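Local coordinates for protein tryptophane-5-halogenase (Microbispora sp. ATCC PTA-5024, PDB 5UAO) that probably uses FAD to chlorinate a tryptophan of the NAI-107 lanthipeptide at carbon 5 of its indole, at residues D89-W101 / Q505-N519. Residues are numbered along the deposited sequence; the frame is centred on the assembly and turned at random.
Sequences DPAEFYQHVRPTW and QSEALDAYAADPCLN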
loop_
_atom_site.group_PDB
_atom_site.type_symbol
_atom_site.label_atom_id
_atom_site.label_comp_id
_atom_site.label_asym_id
_atom_site.label_seq_id
_atom_site.Cartn_x
_atom_site.Cartn_y
_atom_site.Cartn_z
ATOM N N ASP A 89 28.048 12.109 -10.532
ATOM C CA ASP A 89 28.027 13.434 -11.119
ATOM C C ASP A 89 27.435 13.446 -12.528
ATOM O O ASP A 89 27.921 12.762 -13.413
ATOM C CB ASP A 89 29.468 13.977 -11.229
ATOM C CG ASP A 89 29.545 15.316 -11.998
ATOM O OD1 ASP A 89 29.081 16.345 -11.479
ATOM O OD2 ASP A 89 30.053 15.357 -13.126
ATOM N N PRO A 90 26.451 14.290 -12.759
ATOM C CA PRO A 90 25.779 14.176 -14.067
ATOM C C PRO A 90 26.573 14.571 -15.264
ATOM O O PRO A 90 26.371 13.985 -16.316
ATOM C CB PRO A 90 24.559 15.062 -13.929
ATOM C CG PRO A 90 24.767 15.886 -12.724
ATOM C CD PRO A 90 25.686 15.131 -11.811
ATOM N N ALA A 91 27.484 15.548 -15.136
ATOM C CA ALA A 91 28.279 15.952 -16.285
ATOM C C ALA A 91 29.207 14.801 -16.686
ATOM O O ALA A 91 29.332 14.435 -17.865
ATOM C CB ALA A 91 29.071 17.253 -15.968
ATOM N N GLU A 92 29.826 14.193 -15.700
ATOM C CA GLU A 92 30.680 13.038 -15.929
ATOM C C GLU A 92 29.936 11.835 -16.511
ATOM O O GLU A 92 30.433 11.144 -17.388
ATOM C CB GLU A 92 31.339 12.598 -14.615
ATOM C CG GLU A 92 32.471 11.587 -14.803
ATOM C CD GLU A 92 33.164 11.208 -13.489
ATOM O OE1 GLU A 92 32.499 10.633 -12.580
ATOM O OE2 GLU A 92 34.392 11.479 -13.396
ATOM N N PHE A 93 28.777 11.576 -15.972
ATOM C CA PHE A 93 27.890 10.507 -16.499
ATOM C C PHE A 93 27.574 10.765 -17.962
ATOM O O PHE A 93 27.702 9.855 -18.837
ATOM C CB PHE A 93 26.624 10.406 -15.668
ATOM C CG PHE A 93 25.672 9.342 -16.127
ATOM C CD1 PHE A 93 25.871 8.038 -15.776
ATOM C CD2 PHE A 93 24.544 9.677 -16.887
ATOM C CE1 PHE A 93 24.984 7.046 -16.176
ATOM C CE2 PHE A 93 23.677 8.693 -17.288
ATOM C CZ PHE A 93 23.906 7.383 -16.930
ATOM N N TYR A 94 27.220 11.999 -18.274
ATOM C CA TYR A 94 26.892 12.308 -19.653
ATOM C C TYR A 94 28.095 12.162 -20.580
ATOM O O TYR A 94 28.007 11.704 -21.745
ATOM C CB TYR A 94 26.269 13.698 -19.815
ATOM C CG TYR A 94 24.755 13.728 -19.685
ATOM C CD1 TYR A 94 24.131 13.378 -18.516
ATOM C CD2 TYR A 94 23.962 14.186 -20.711
ATOM C CE1 TYR A 94 22.775 13.428 -18.382
ATOM C CE2 TYR A 94 22.585 14.260 -20.578
ATOM C CZ TYR A 94 22.000 13.851 -19.436
ATOM O OH TYR A 94 20.638 13.947 -19.321
ATOM N N GLN A 95 29.233 12.520 -20.052
ATOM C CA GLN A 95 30.437 12.453 -20.826
ATOM C C GLN A 95 30.838 10.993 -21.103
ATOM O O GLN A 95 31.258 10.663 -22.180
ATOM C CB GLN A 95 31.549 13.197 -20.038
ATOM C CG GLN A 95 32.910 13.202 -20.686
ATOM C CD GLN A 95 32.857 13.845 -22.057
ATOM O OE1 GLN A 95 31.992 14.699 -22.328
ATOM N NE2 GLN A 95 33.770 13.437 -22.938
ATOM N N HIS A 96 30.764 10.144 -20.103
ATOM C CA HIS A 96 31.237 8.783 -20.236
ATOM C C HIS A 96 30.171 7.862 -20.764
ATOM O O HIS A 96 30.479 6.902 -21.466
ATOM C CB HIS A 96 31.676 8.252 -18.896
ATOM C CG HIS A 96 33.042 8.678 -18.497
ATOM N ND1 HIS A 96 33.363 9.986 -18.202
ATOM C CD2 HIS A 96 34.174 7.964 -18.334
ATOM C CE1 HIS A 96 34.641 10.061 -17.879
ATOM N NE2 HIS A 96 35.159 8.852 -17.964
ATOM N N VAL A 97 28.924 8.074 -20.408
ATOM C CA VAL A 97 27.903 7.049 -20.833
ATOM C C VAL A 97 27.172 7.469 -22.117
ATOM O O VAL A 97 26.693 6.617 -22.879
ATOM C CB VAL A 97 26.918 6.755 -19.706
ATOM C CG1 VAL A 97 25.797 5.757 -20.150
ATOM C CG2 VAL A 97 27.692 6.227 -18.517
ATOM N N ARG A 98 27.088 8.770 -22.352
ATOM C CA ARG A 98 26.402 9.318 -23.479
ATOM C C ARG A 98 24.924 8.867 -23.596
ATOM O O ARG A 98 24.512 8.378 -24.617
ATOM C CB ARG A 98 27.203 9.078 -24.777
ATOM C CG ARG A 98 28.505 9.937 -24.839
ATOM C CD ARG A 98 29.467 9.571 -25.980
ATOM N NE ARG A 98 28.749 9.035 -27.135
ATOM C CZ ARG A 98 29.239 8.174 -28.028
ATOM N NH1 ARG A 98 30.521 7.776 -27.963
ATOM N NH2 ARG A 98 28.430 7.719 -29.007
ATOM N N PRO A 99 24.102 9.192 -22.588
ATOM C CA PRO A 99 22.733 8.711 -22.573
ATOM C C PRO A 99 21.885 9.471 -23.557
ATOM O O PRO A 99 22.237 10.612 -23.949
ATOM C CB PRO A 99 22.256 9.075 -21.179
ATOM C CG PRO A 99 23.043 10.375 -20.893
ATOM C CD PRO A 99 24.390 10.014 -21.413
ATOM N N THR A 100 20.795 8.831 -23.982
ATOM C CA THR A 100 19.653 9.494 -24.563
ATOM C C THR A 100 18.439 9.465 -23.635
ATOM O O THR A 100 18.470 8.872 -22.525
ATOM C CB THR A 100 19.252 8.872 -25.894
ATOM O OG1 THR A 100 19.000 7.520 -25.659
ATOM C CG2 THR A 100 20.373 8.991 -26.870
ATOM N N TRP A 101 17.379 10.122 -24.073
ATOM C CA TRP A 101 16.281 10.399 -23.235
ATOM C C TRP A 101 15.083 9.582 -23.645
ATOM O O TRP A 101 14.788 9.429 -24.844
ATOM C CB TRP A 101 15.889 11.886 -23.212
ATOM C CG TRP A 101 16.901 12.784 -22.583
ATOM C CD1 TRP A 101 17.912 12.467 -21.720
ATOM C CD2 TRP A 101 17.025 14.175 -22.857
ATOM N NE1 TRP A 101 18.669 13.637 -21.417
ATOM C CE2 TRP A 101 18.135 14.673 -22.118
ATOM C CE3 TRP A 101 16.301 15.049 -23.662
ATOM C CZ2 TRP A 101 18.496 16.038 -22.131
ATOM C CZ3 TRP A 101 16.657 16.389 -23.664
ATOM C CH2 TRP A 101 17.753 16.863 -22.904
ATOM N N GLN A 505 15.747 16.085 -30.218
ATOM C CA GLN A 505 16.550 15.617 -29.062
ATOM C C GLN A 505 18.042 15.923 -29.213
ATOM O O GLN A 505 18.745 16.263 -28.234
ATOM C CB GLN A 505 16.288 14.116 -28.777
ATOM C CG GLN A 505 17.259 13.546 -27.815
ATOM C CD GLN A 505 16.985 12.116 -27.314
ATOM O OE1 GLN A 505 16.307 11.252 -27.938
ATOM N NE2 GLN A 505 17.588 11.858 -26.236
ATOM N N SER A 506 18.558 15.757 -30.415
ATOM C CA SER A 506 19.965 15.715 -30.583
ATOM C C SER A 506 20.571 17.133 -30.194
ATOM O O SER A 506 21.603 17.218 -29.457
ATOM C CB SER A 506 20.295 15.316 -32.033
ATOM O OG SER A 506 21.719 15.292 -32.179
ATOM N N GLU A 507 19.867 18.198 -30.580
ATOM C CA GLU A 507 20.252 19.588 -30.218
ATOM C C GLU A 507 20.204 19.826 -28.693
ATOM O O GLU A 507 21.087 20.443 -28.082
ATOM C CB GLU A 507 19.328 20.600 -30.906
ATOM C CG GLU A 507 19.869 22.043 -30.801
ATOM C CD GLU A 507 19.030 23.076 -31.553
ATOM O OE1 GLU A 507 18.284 22.685 -32.497
ATOM O OE2 GLU A 507 19.104 24.289 -31.177
ATOM N N ALA A 508 19.168 19.276 -28.072
ATOM C CA ALA A 508 18.995 19.411 -26.652
ATOM C C ALA A 508 20.044 18.671 -25.827
ATOM O O ALA A 508 20.476 19.200 -24.794
ATOM C CB ALA A 508 17.589 18.985 -26.270
ATOM N N LEU A 509 20.459 17.469 -26.257
ATOM C CA LEU A 509 21.530 16.737 -25.582
ATOM C C LEU A 509 22.849 17.547 -25.660
ATOM O O LEU A 509 23.607 17.584 -24.710
ATOM C CB LEU A 509 21.784 15.348 -26.206
ATOM C CG LEU A 509 20.705 14.321 -25.988
ATOM C CD1 LEU A 509 21.077 13.059 -26.739
ATOM C CD2 LEU A 509 20.622 14.028 -24.491
ATOM N N ASP A 510 23.079 18.190 -26.796
ATOM C CA ASP A 510 24.215 19.098 -26.974
ATOM C C ASP A 510 24.195 20.305 -26.024
ATOM O O ASP A 510 25.247 20.655 -25.516
ATOM C CB ASP A 510 24.325 19.576 -28.413
ATOM C CG ASP A 510 24.718 18.445 -29.380
ATOM O OD1 ASP A 510 25.239 17.370 -28.951
ATOM O OD2 ASP A 510 24.450 18.647 -30.573
ATOM N N ALA A 511 23.003 20.844 -25.752
ATOM C CA ALA A 511 22.811 21.874 -24.713
ATOM C C ALA A 511 23.158 21.373 -23.341
ATOM O O ALA A 511 23.870 22.039 -22.619
ATOM C CB ALA A 511 21.404 22.394 -24.746
ATOM N N TYR A 512 22.676 20.185 -22.949
ATOM C CA TYR A 512 23.038 19.647 -21.658
ATOM C C TYR A 512 24.535 19.349 -21.468
ATOM O O TYR A 512 25.063 19.513 -20.337
ATOM C CB TYR A 512 22.165 18.424 -21.233
ATOM C CG TYR A 512 20.814 18.744 -20.612
ATOM C CD1 TYR A 512 19.849 19.390 -21.339
ATOM C CD2 TYR A 512 20.512 18.353 -19.321
ATOM C CE1 TYR A 512 18.602 19.640 -20.812
ATOM C CE2 TYR A 512 19.294 18.598 -18.758
ATOM C CZ TYR A 512 18.323 19.245 -19.521
ATOM O OH TYR A 512 17.110 19.572 -19.021
ATOM N N ALA A 513 25.226 18.939 -22.535
ATOM C CA ALA A 513 26.674 18.681 -22.482
ATOM C C ALA A 513 27.439 19.969 -22.361
ATOM O O ALA A 513 28.480 19.992 -21.736
ATOM C CB ALA A 513 27.151 17.922 -23.719
ATOM N N ALA A 514 26.943 21.001 -23.018
ATOM C CA ALA A 514 27.551 22.328 -23.015
ATOM C C ALA A 514 27.336 23.123 -21.681
ATOM O O ALA A 514 28.148 23.960 -21.323
ATOM C CB ALA A 514 26.974 23.126 -24.169
ATOM N N ASP A 515 26.231 22.883 -20.984
ATOM C CA ASP A 515 25.899 23.617 -19.792
ATOM C C ASP A 515 25.484 22.672 -18.662
ATOM O O ASP A 515 24.285 22.298 -18.553
ATOM C CB ASP A 515 24.793 24.588 -20.105
ATOM C CG ASP A 515 24.424 25.438 -18.914
ATOM O OD1 ASP A 515 25.102 25.297 -17.860
ATOM O OD2 ASP A 515 23.461 26.226 -19.038
ATOM N N PRO A 516 26.441 22.342 -17.763
ATOM C CA PRO A 516 26.190 21.476 -16.617
ATOM C C PRO A 516 25.108 21.933 -15.659
ATOM O O PRO A 516 24.627 21.129 -14.867
ATOM C CB PRO A 516 27.541 21.451 -15.865
ATOM C CG PRO A 516 28.556 21.975 -16.823
ATOM C CD PRO A 516 27.806 22.918 -17.727
ATOM N N CYS A 517 24.724 23.207 -15.704
ATOM C CA CYS A 517 23.716 23.727 -14.807
ATOM C C CYS A 517 22.341 23.287 -15.209
ATOM O O CYS A 517 21.450 23.372 -14.419
ATOM C CB CYS A 517 23.770 25.261 -14.755
ATOM S SG CYS A 517 25.446 25.776 -14.326
ATOM N N LEU A 518 22.137 22.822 -16.444
ATOM C CA LEU A 518 20.825 22.227 -16.750
ATOM C C LEU A 518 20.510 20.974 -15.890
ATOM O O LEU A 518 19.417 20.859 -15.288
ATOM C CB LEU A 518 20.711 21.939 -18.243
ATOM C CG LEU A 518 20.566 23.253 -19.004
ATOM C CD1 LEU A 518 20.973 23.075 -20.451
ATOM C CD2 LEU A 518 19.157 23.816 -18.901
ATOM N N ASN A 519 21.466 20.057 -15.850
ATOM C CA ASN A 519 21.373 18.930 -14.950
ATOM C C ASN A 519 21.406 19.345 -13.492
ATOM O O ASN A 519 20.702 18.741 -12.689
ATOM C CB ASN A 519 22.459 17.892 -15.235
ATOM C CG ASN A 519 21.982 16.831 -16.257
ATOM O OD1 ASN A 519 20.805 16.470 -16.281
ATOM N ND2 ASN A 519 22.850 16.449 -17.129
HETATM O O HOH W 1 19.671 14.070 -16.949
#
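W101 drives the edge of its six-membered ring into the face of Y512, a T-shaped pair with centroids 5.0 Å apart and planes at 77°. This aromatic cluster joins helix 90-97 and the strand after it to helices 505-514 and 517-524 near the C-terminus. L509 lies over an indole face: its CD2 stands 3.8 Å from the centroid of the five-membered ring of W101, a CH-pi contact. A508 CB meets W101 CZ3 at 3.8 Å. With CG anti to the carbonyl carbon and beside the backbone N (chi1 -67°), the indole is laid against A508, L509 and Y512. Cutting the indole back to an alanine is likely to leave a gap against A508, L509 and the Y512 face, and Y94 OH without its indole donor.

That donor ties the indole to Y94: W101 NE1 bonds Y94 OH at 2.9 Å, nearly straight at 166° and close to the indole plane. The Y94 ring is sandwiched, P99 CG over the centre of one face and N519 ND2 over the opposite face, offset toward the rim, 3.3 Å from Y94 CE1. Farther out, Y512 OH and S165 OG share a hydrogen bond. A water bridges the two segments, 2.6 Å from Y94 OH and donating to N519 OD1 at 2.7 Å.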